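Local coordinates for extracellular solute-binding protein, family 1 (Bifidobacterium longum subsp. infantis, PDB 6FTH), which probably binds human milk oligosaccharides outside the cell and delivers them to an ABC transporter for uptake, at residues K228-N239 with V445-V453; M214-I222 with P315-S323. All coordinates share one frame; numbering follows the deposited sequence.

Contact 1 (K228-N239 with V445-V453); sequences KGASPTGFYAKN and VKDYIPDYV
Ile449 packs its CD1 against Ala230 CB and the CB of Phe235, at 3.9 Å from each. Its CG1 lies equally close to Ala237 CB. CG1 stands anti to the carbonyl carbon (chi1 -59°), and chi2 near 165° extends CD1 over the Tyr236 peptide. Behind this apolar patch, Phe235 and Ala230 rest on Trp510 of helix 503-518.

One direct hydrogen bond joins the segments. Asn239 N gives a nearly straight bond (176°) to Asp447 OD1, 2.9 Å away, and meets it nearly along the C-O axis. OD1 also accepts a hydrogen bond from a water, while OD2 accepts from Asp443 N, so both carboxylate oxygens are engaged. An alanine in place of Asp447 would probably leave Asn239 N and Asp443 N without their acceptors and let the end of the strand drift. Nearby, Asp447 CA makes a CA-H...O contact of 3.2 Å with Ala237 O, and a water bridges Ala237 N and Asp447 O.

Charge and water serve the other end. The bent Lys228 side chain crosses Asp451 at about a right angle. Its NZ makes a long salt bridge of 3.9 Å to Asp451 OD2, and one water bonds to both atoms. Asp451 OD1 offers its syn lone pair to Tyr448 OH, which helps to set the turn of the carboxylate. A second water bridges Lys228 O and Tyr448 OH.

The contact lays an irregular loop, entering a type I turn at Pro450, along strand 235-238 of a two-stranded antiparallel hairpin.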
loop_
_atom_site.group_PDB
_atom_site.type_symbol
_atom_site.label_atom_id
_atom_site.label_comp_id
_atom_site.label_asym_id
_atom_site.label_seq_id
_atom_site.Cartn_x
_atom_site.Cartn_y
_atom_site.Cartn_z
ATOM N N LYS A 228 -2.099 -3.806 -1.580
ATOM C CA LYS A 228 -2.813 -3.740 -2.859
ATOM C C LYS A 228 -3.024 -5.153 -3.396
ATOM O O LYS A 228 -2.305 -6.091 -3.038
ATOM C CB LYS A 228 -2.059 -2.907 -3.902
ATOM C CG LYS A 228 -0.609 -3.322 -4.150
ATOM C CD LYS A 228 0.079 -2.389 -5.159
ATOM C CE LYS A 228 1.521 -2.798 -5.475
ATOM N NZ LYS A 228 2.482 -2.539 -4.362
ATOM N N GLY A 229 -4.017 -5.287 -4.261
ATOM C CA GLY A 229 -4.228 -6.515 -5.011
ATOM C C GLY A 229 -5.408 -7.338 -4.533
ATOM O O GLY A 229 -6.392 -6.815 -4.000
ATOM N N ALA A 230 -5.306 -8.657 -4.697
ATOM C CA ALA A 230 -6.429 -9.540 -4.385
ATOM C C ALA A 230 -6.608 -9.757 -2.886
ATOM O O ALA A 230 -7.723 -10.015 -2.408
ATOM C CB ALA A 230 -6.205 -10.908 -5.044
ATOM N N SER A 231 -5.523 -9.694 -2.127
ATOM C CA SER A 231 -5.612 -9.995 -0.703
ATOM C C SER A 231 -6.560 -9.082 0.066
ATOM O O SER A 231 -7.339 -9.595 0.888
ATOM C CB SER A 231 -4.209 -10.018 -0.081
ATOM O OG SER A 231 -4.267 -10.332 1.283
ATOM N N PRO A 232 -6.597 -7.771 -0.171
ATOM C CA PRO A 232 -7.583 -6.947 0.540
ATOM C C PRO A 232 -9.020 -7.337 0.300
ATOM O O PRO A 232 -9.883 -6.901 1.067
ATOM C CB PRO A 232 -7.300 -5.535 0.018
ATOM C CG PRO A 232 -5.861 -5.559 -0.314
ATOM C CD PRO A 232 -5.612 -6.935 -0.867
ATOM N N THR A 233 -9.322 -8.127 -0.724
ATOM C CA THR A 233 -10.685 -8.577 -0.963
ATOM C C THR A 233 -10.945 -9.996 -0.484
ATOM O O THR A 233 -12.047 -10.515 -0.695
ATOM C CB THR A 233 -11.076 -8.416 -2.442
ATOM O OG1 THR A 233 -10.294 -9.265 -3.288
ATOM C CG2 THR A 233 -10.881 -6.965 -2.884
ATOM N N GLY A 234 -9.989 -10.626 0.191
ATOM C CA GLY A 234 -10.222 -11.876 0.866
ATOM C C GLY A 234 -9.592 -13.110 0.246
ATOM O O GLY A 234 -10.004 -14.217 0.595
ATOM N N PHE A 235 -8.607 -12.957 -0.629
ATOM C CA PHE A 235 -7.998 -14.093 -1.325
ATOM C C PHE A 235 -6.533 -14.278 -0.960
ATOM O O PHE A 235 -5.840 -13.332 -0.568
ATOM C CB PHE A 235 -8.163 -13.953 -2.840
ATOM C CG PHE A 235 -9.600 -13.818 -3.233
ATOM C CD1 PHE A 235 -10.401 -14.935 -3.352
ATOM C CD2 PHE A 235 -10.188 -12.559 -3.318
ATOM C CE1 PHE A 235 -11.756 -14.811 -3.622
ATOM C CE2 PHE A 235 -11.536 -12.428 -3.591
ATOM C CZ PHE A 235 -12.322 -13.549 -3.746
ATOM N N TYR A 236 -6.078 -15.527 -1.084
ATOM C CA TYR A 236 -4.691 -15.873 -0.850
ATOM C C TYR A 236 -4.332 -17.048 -1.736
ATOM O O TYR A 236 -5.182 -17.616 -2.418
ATOM C CB TYR A 236 -4.410 -16.227 0.604
ATOM C CG TYR A 236 -4.977 -17.524 1.117
ATOM C CD1 TYR A 236 -6.320 -17.617 1.478
ATOM C CD2 TYR A 236 -4.159 -18.630 1.301
ATOM C CE1 TYR A 236 -6.836 -18.787 1.972
ATOM C CE2 TYR A 236 -4.669 -19.808 1.778
ATOM C CZ TYR A 236 -6.008 -19.881 2.131
ATOM O OH TYR A 236 -6.563 -21.036 2.641
ATOM N N ALA A 237 -3.054 -17.395 -1.729
ATOM C CA ALA A 237 -2.579 -18.568 -2.451
ATOM C C ALA A 237 -1.647 -19.367 -1.557
ATOM O O ALA A 237 -0.939 -18.813 -0.714
ATOM C CB ALA A 237 -1.842 -18.206 -3.739
ATOM N N LYS A 238 -1.652 -20.680 -1.752
ATOM C CA LYS A 238 -0.678 -21.544 -1.104
ATOM C C LYS A 238 -0.418 -22.711 -2.040
ATOM O O LYS A 238 -1.365 -23.304 -2.555
ATOM C CB LYS A 238 -1.227 -22.060 0.233
ATOM C CG LYS A 238 -0.252 -22.031 1.369
ATOM C CD LYS A 238 -0.813 -22.731 2.602
ATOM C CE LYS A 238 -1.337 -21.741 3.625
ATOM N NZ LYS A 238 -1.569 -22.447 4.919
ATOM N N ASN A 239 0.856 -23.011 -2.287
ATOM C CA ASN A 239 1.215 -24.135 -3.155
ATOM C C ASN A 239 0.588 -24.000 -4.535
ATOM O O ASN A 239 0.242 -24.999 -5.169
ATOM C CB ASN A 239 0.782 -25.472 -2.546
ATOM C CG ASN A 239 1.160 -25.606 -1.108
ATOM O OD1 ASN A 239 0.294 -25.740 -0.225
ATOM N ND2 ASN A 239 2.434 -25.555 -0.853
ATOM N N VAL A 445 5.732 -16.497 -5.376
ATOM C CA VAL A 445 4.858 -16.828 -6.492
ATOM C C VAL A 445 3.824 -17.881 -6.118
ATOM O O VAL A 445 2.654 -17.745 -6.475
ATOM C CB VAL A 445 5.679 -17.286 -7.707
ATOM C CG1 VAL A 445 4.754 -17.728 -8.825
ATOM C CG2 VAL A 445 6.599 -16.195 -8.167
ATOM N N LYS A 446 4.222 -18.927 -5.394
ATOM C CA LYS A 446 3.319 -20.037 -5.109
ATOM C C LYS A 446 2.440 -19.794 -3.888
ATOM O O LYS A 446 1.355 -20.384 -3.796
ATOM C CB LYS A 446 4.097 -21.350 -4.961
ATOM C CG LYS A 446 4.849 -21.670 -6.257
ATOM C CD LYS A 446 5.254 -23.122 -6.381
ATOM C CE LYS A 446 6.421 -23.425 -5.510
ATOM N NZ LYS A 446 6.609 -24.925 -5.476
ATOM N N ASP A 447 2.849 -18.894 -2.971
ATOM C CA ASP A 447 2.148 -18.678 -1.709
ATOM C C ASP A 447 1.635 -17.244 -1.578
ATOM O O ASP A 447 1.368 -16.780 -0.460
ATOM C CB ASP A 447 3.048 -19.019 -0.512
ATOM C CG ASP A 447 3.601 -20.427 -0.554
ATOM O OD1 ASP A 447 2.887 -21.336 -1.003
ATOM O OD2 ASP A 447 4.747 -20.629 -0.094
ATOM N N TYR A 448 1.510 -16.544 -2.698
ATOM C CA TYR A 448 1.124 -15.137 -2.728
ATOM C C TYR A 448 0.616 -14.866 -4.131
ATOM O O TYR A 448 1.295 -15.217 -5.103
ATOM C CB TYR A 448 2.362 -14.259 -2.442
ATOM C CG TYR A 448 2.113 -12.766 -2.392
ATOM C CD1 TYR A 448 1.735 -12.166 -1.218
ATOM C CD2 TYR A 448 2.294 -11.964 -3.517
ATOM C CE1 TYR A 448 1.511 -10.795 -1.161
ATOM C CE2 TYR A 448 2.099 -10.596 -3.457
ATOM C CZ TYR A 448 1.697 -10.044 -2.276
ATOM O OH TYR A 448 1.466 -8.681 -2.229
ATOM N N ILE A 449 -0.566 -14.270 -4.256
ATOM C CA ILE A 449 -1.077 -13.864 -5.561
ATOM C C ILE A 449 -0.310 -12.626 -6.004
ATOM O O ILE A 449 -0.464 -11.570 -5.378
ATOM C CB ILE A 449 -2.582 -13.582 -5.495
ATOM C CG1 ILE A 449 -3.341 -14.831 -5.019
ATOM C CG2 ILE A 449 -3.065 -13.088 -6.847
ATOM C CD1 ILE A 449 -4.759 -14.508 -4.587
ATOM N N PRO A 450 0.546 -12.705 -7.024
ATOM C CA PRO A 450 1.384 -11.542 -7.353
ATOM C C PRO A 450 0.577 -10.307 -7.710
ATOM O O PRO A 450 -0.546 -10.372 -8.242
ATOM C CB PRO A 450 2.239 -12.032 -8.533
ATOM C CG PRO A 450 2.343 -13.504 -8.310
ATOM C CD PRO A 450 0.958 -13.889 -7.801
ATOM N N ASP A 451 1.179 -9.157 -7.398
ATOM C CA ASP A 451 0.504 -7.889 -7.562
ATOM C C ASP A 451 0.102 -7.634 -9.012
ATOM O O ASP A 451 -0.826 -6.853 -9.251
ATOM C CB ASP A 451 1.444 -6.781 -7.087
ATOM C CG ASP A 451 1.846 -6.922 -5.633
ATOM O OD1 ASP A 451 1.147 -7.643 -4.888
ATOM O OD2 ASP A 451 2.867 -6.288 -5.229
ATOM N N TYR A 452 0.770 -8.263 -9.972
ATOM C CA TYR A 452 0.515 -8.041 -11.391
ATOM C C TYR A 452 -0.607 -8.911 -11.966
ATOM O O TYR A 452 -0.898 -8.802 -13.162
ATOM C CB TYR A 452 1.804 -8.238 -12.193
ATOM C CG TYR A 452 2.609 -9.485 -11.888
ATOM C CD1 TYR A 452 2.235 -10.713 -12.413
ATOM C CD2 TYR A 452 3.757 -9.427 -11.116
ATOM C CE1 TYR A 452 2.956 -11.836 -12.168
ATOM C CE2 TYR A 452 4.491 -10.574 -10.853
ATOM C CZ TYR A 452 4.090 -11.772 -11.389
ATOM O OH TYR A 452 4.792 -12.945 -11.139
ATOM N N VAL A 453 -1.234 -9.772 -11.171
ATOM C CA VAL A 453 -2.315 -10.619 -11.680
ATOM C C VAL A 453 -3.533 -9.730 -11.892
ATOM O O VAL A 453 -4.156 -9.297 -10.923
ATOM C CB VAL A 453 -2.630 -11.765 -10.712
ATOM C CG1 VAL A 453 -3.794 -12.621 -11.240
ATOM C CG2 VAL A 453 -1.411 -12.643 -10.516
HETATM O O HOH W 1 2.320 -5.077 -2.909
HETATM O O HOH W 2 0.105 -5.996 -1.741
HETATM O O HOH W 3 -3.254 -9.363 -6.649
HETATM O O HOH W 4 -1.174 -15.524 0.018
HETATM O O HOH W 5 4.646 -23.345 -2.060
#

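Contact 2 (M214-I222 with P315-S323); sequences MLLLNSTGI and PVPSAPGVS
Ser219 and Ser318 bring the backbones closest, with CA atoms 4.6 Å apart. The 214-222 segment opens with the end of a 3-10 segment (214-216), and 217-219 keep helical angles. The 315-323 segment is extended, then folds into a type II turn from Ala319 to Val322. Ala319 N bonds to Ser219 O at 3.0 Å, but the donor stands above the carbonyl plane, 47° out of it.

Ser219 carries the side-chain contact. Its OG lies anti to the carbonyl carbon (chi1 -62°) and donates to Pro317 O over 2.6 Å, nearly head-on to the C=O. The same OG is also hydrogen-bonded to Trp173 NE1 of helix 173-185, so this buried hydroxyl has two partners. Val316 CG2 lies 3.3 Å from Ser219 OG and also meets Leu216 CD2 at 3.7 Å. Farther along, Val322 CG1 comes to 3.6 Å from Ser219 O, and CG2 lies by Thr220 O. Ala319 CB touches Thr220 CG2.

Thr220 OG1 turns back to Leu217 O, in the carbonyl plane and on a lone pair, joining Thr220 N on that acceptor. This is buried loop packing, in which the chain around Ser219 is pinned to a proline-rich loop after strand 311-313.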
loop_
_atom_site.group_PDB
_atom_site.type_symbol
_atom_site.label_atom_id
_atom_site.label_comp_id
_atom_site.label_asym_id
_atom_site.label_seq_id
_atom_site.Cartn_x
_atom_site.Cartn_y
_atom_site.Cartn_z
ATOM N N MET A 214 -6.625 -7.876 10.630
ATOM C CA MET A 214 -6.491 -9.202 10.018
ATOM C C MET A 214 -5.080 -9.500 9.568
ATOM O O MET A 214 -4.825 -10.561 8.997
ATOM C CB MET A 214 -7.492 -9.389 8.878
ATOM C CG MET A 214 -8.926 -9.346 9.343
ATOM S SD MET A 214 -9.155 -10.432 10.749
ATOM C CE MET A 214 -10.803 -10.005 11.330
ATOM N N LEU A 215 -4.140 -8.612 9.829
ATOM C CA LEU A 215 -2.744 -8.999 9.704
ATOM C C LEU A 215 -2.400 -10.192 10.594
ATOM O O LEU A 215 -1.388 -10.855 10.344
ATOM C CB LEU A 215 -1.854 -7.807 10.009
ATOM C CG LEU A 215 -1.804 -6.730 8.937
ATOM C CD1 LEU A 215 -1.202 -5.472 9.520
ATOM C CD2 LEU A 215 -0.996 -7.198 7.714
ATOM N N LEU A 216 -3.209 -10.496 11.617
ATOM C CA LEU A 216 -2.996 -11.715 12.404
ATOM C C LEU A 216 -3.236 -12.993 11.600
ATOM O O LEU A 216 -2.875 -14.077 12.072
ATOM C CB LEU A 216 -3.833 -11.720 13.696
ATOM C CG LEU A 216 -3.322 -10.796 14.802
ATOM C CD1 LEU A 216 -4.096 -11.101 16.077
ATOM C CD2 LEU A 216 -1.842 -10.940 15.064
ATOM N N LEU A 217 -3.805 -12.899 10.394
ATOM C CA LEU A 217 -3.860 -14.093 9.547
ATOM C C LEU A 217 -2.469 -14.643 9.280
ATOM O O LEU A 217 -2.297 -15.858 9.123
ATOM C CB LEU A 217 -4.536 -13.783 8.212
ATOM C CG LEU A 217 -6.057 -13.666 8.254
ATOM C CD1 LEU A 217 -6.613 -12.942 7.035
ATOM C CD2 LEU A 217 -6.668 -15.067 8.375
ATOM N N ASN A 218 -1.450 -13.780 9.268
ATOM C CA ASN A 218 -0.088 -14.263 9.046
ATOM C C ASN A 218 0.359 -15.217 10.157
ATOM O O ASN A 218 1.165 -16.135 9.907
ATOM C CB ASN A 218 0.856 -13.061 8.937
ATOM C CG ASN A 218 0.630 -12.267 7.657
ATOM O OD1 ASN A 218 0.919 -12.732 6.534
ATOM N ND2 ASN A 218 0.101 -11.056 7.806
ATOM N N SER A 219 -0.162 -15.024 11.372
ATOM C CA SER A 219 0.100 -15.925 12.495
ATOM C C SER A 219 -0.318 -17.340 12.182
ATOM O O SER A 219 0.225 -18.281 12.775
ATOM C CB SER A 219 -0.708 -15.517 13.732
ATOM O OG SER A 219 -0.351 -14.232 14.169
ATOM N N THR A 220 -1.320 -17.500 11.326
ATOM C CA THR A 220 -1.908 -18.805 11.036
ATOM C C THR A 220 -1.274 -19.485 9.843
ATOM O O THR A 220 -1.648 -20.632 9.537
ATOM C CB THR A 220 -3.423 -18.688 10.787
ATOM O OG1 THR A 220 -3.694 -18.124 9.493
ATOM C CG2 THR A 220 -4.105 -17.854 11.850
ATOM N N GLY A 221 -0.341 -18.830 9.173
ATOM C CA GLY A 221 0.299 -19.385 8.006
ATOM C C GLY A 221 -0.303 -18.968 6.685
ATOM O O GLY A 221 0.076 -19.532 5.651
ATOM N N ILE A 222 -1.227 -18.003 6.681
ATOM C CA ILE A 222 -1.791 -17.417 5.460
ATOM C C ILE A 222 -1.094 -16.087 5.212
ATOM O O ILE A 222 -1.132 -15.190 6.065
ATOM C CB ILE A 222 -3.315 -17.249 5.557
ATOM C CG1 ILE A 222 -4.001 -18.625 5.550
ATOM C CG2 ILE A 222 -3.856 -16.376 4.402
ATOM C CD1 ILE A 222 -5.506 -18.569 5.813
ATOM N N PRO A 315 8.349 -9.651 14.819
ATOM C CA PRO A 315 7.716 -10.726 14.055
ATOM C C PRO A 315 6.355 -11.048 14.665
ATOM O O PRO A 315 6.152 -10.937 15.881
ATOM C CB PRO A 315 8.686 -11.891 14.234
ATOM C CG PRO A 315 10.036 -11.218 14.567
ATOM C CD PRO A 315 9.656 -10.056 15.379
ATOM N N VAL A 316 5.412 -11.471 13.833
ATOM C CA VAL A 316 4.073 -11.714 14.381
ATOM C C VAL A 316 4.098 -12.971 15.246
ATOM O O VAL A 316 4.737 -13.961 14.872
ATOM C CB VAL A 316 3.035 -11.829 13.261
ATOM C CG1 VAL A 316 3.146 -13.167 12.477
ATOM C CG2 VAL A 316 1.604 -11.639 13.817
ATOM N N PRO A 317 3.443 -12.985 16.404
ATOM C CA PRO A 317 3.349 -14.230 17.179
ATOM C C PRO A 317 2.592 -15.320 16.429
ATOM O O PRO A 317 1.628 -15.049 15.700
ATOM C CB PRO A 317 2.602 -13.795 18.449
ATOM C CG PRO A 317 2.976 -12.331 18.597
ATOM C CD PRO A 317 2.922 -11.824 17.159
ATOM N N SER A 318 3.031 -16.577 16.634
ATOM C CA SER A 318 2.434 -17.733 15.978
ATOM C C SER A 318 1.107 -18.110 16.629
ATOM O O SER A 318 0.974 -18.099 17.853
ATOM C CB SER A 318 3.377 -18.938 16.069
ATOM O OG SER A 318 4.646 -18.686 15.506
ATOM N N ALA A 319 0.143 -18.495 15.804
ATOM C CA ALA A 319 -1.112 -19.028 16.297
ATOM C C ALA A 319 -0.902 -20.467 16.769
ATOM O O ALA A 319 0.020 -21.151 16.322
ATOM C CB ALA A 319 -2.129 -19.019 15.170
ATOM N N PRO A 320 -1.767 -20.963 17.644
ATOM C CA PRO A 320 -1.667 -22.363 18.073
ATOM C C PRO A 320 -1.646 -23.321 16.885
ATOM O O PRO A 320 -2.436 -23.195 15.945
ATOM C CB PRO A 320 -2.932 -22.559 18.921
ATOM C CG PRO A 320 -3.393 -21.207 19.285
ATOM C CD PRO A 320 -2.917 -20.262 18.234
ATOM N N GLY A 321 -0.721 -24.272 16.919
ATOM C CA GLY A 321 -0.598 -25.267 15.885
ATOM C C GLY A 321 0.358 -24.909 14.771
ATOM O O GLY A 321 0.678 -25.770 13.961
ATOM N N VAL A 322 0.827 -23.666 14.719
ATOM C CA VAL A 322 1.629 -23.155 13.617
ATOM C C VAL A 322 3.063 -22.982 14.107
ATOM O O VAL A 322 3.322 -22.195 15.026
ATOM C CB VAL A 322 1.045 -21.831 13.090
ATOM C CG1 VAL A 322 1.827 -21.350 11.878
ATOM C CG2 VAL A 322 -0.444 -22.008 12.753
ATOM N N SER A 323 3.991 -23.700 13.483
ATOM C CA SER A 323 5.371 -23.631 13.895
ATOM C C SER A 323 5.979 -22.280 13.522
ATOM O O SER A 323 5.485 -21.579 12.627
ATOM C CB SER A 323 6.180 -24.719 13.202
ATOM O OG SER A 323 6.246 -24.443 11.813
#

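In the fold
The two contacts are about 17 Å apart, centre to centre, and their segments alternate along the chain. Contact 2 is the more buried, although it lies farther from the centre of the chain. Contact 1 is partly buried: its apolar middle faces helix 503-518, while charged groups and waters lie round it. Contact 2 instead relies on backbone carbonyls, one hydroxyl and aliphatic branches, and no salt bridge joins its segments. They touch directly, where Tyr236 CG packs on Ile222 CG2 and Lys238 CE on Gly221 O. Segments 214-222 and 228-239 are neighbours in the sequence, so this region meets two separate later loops.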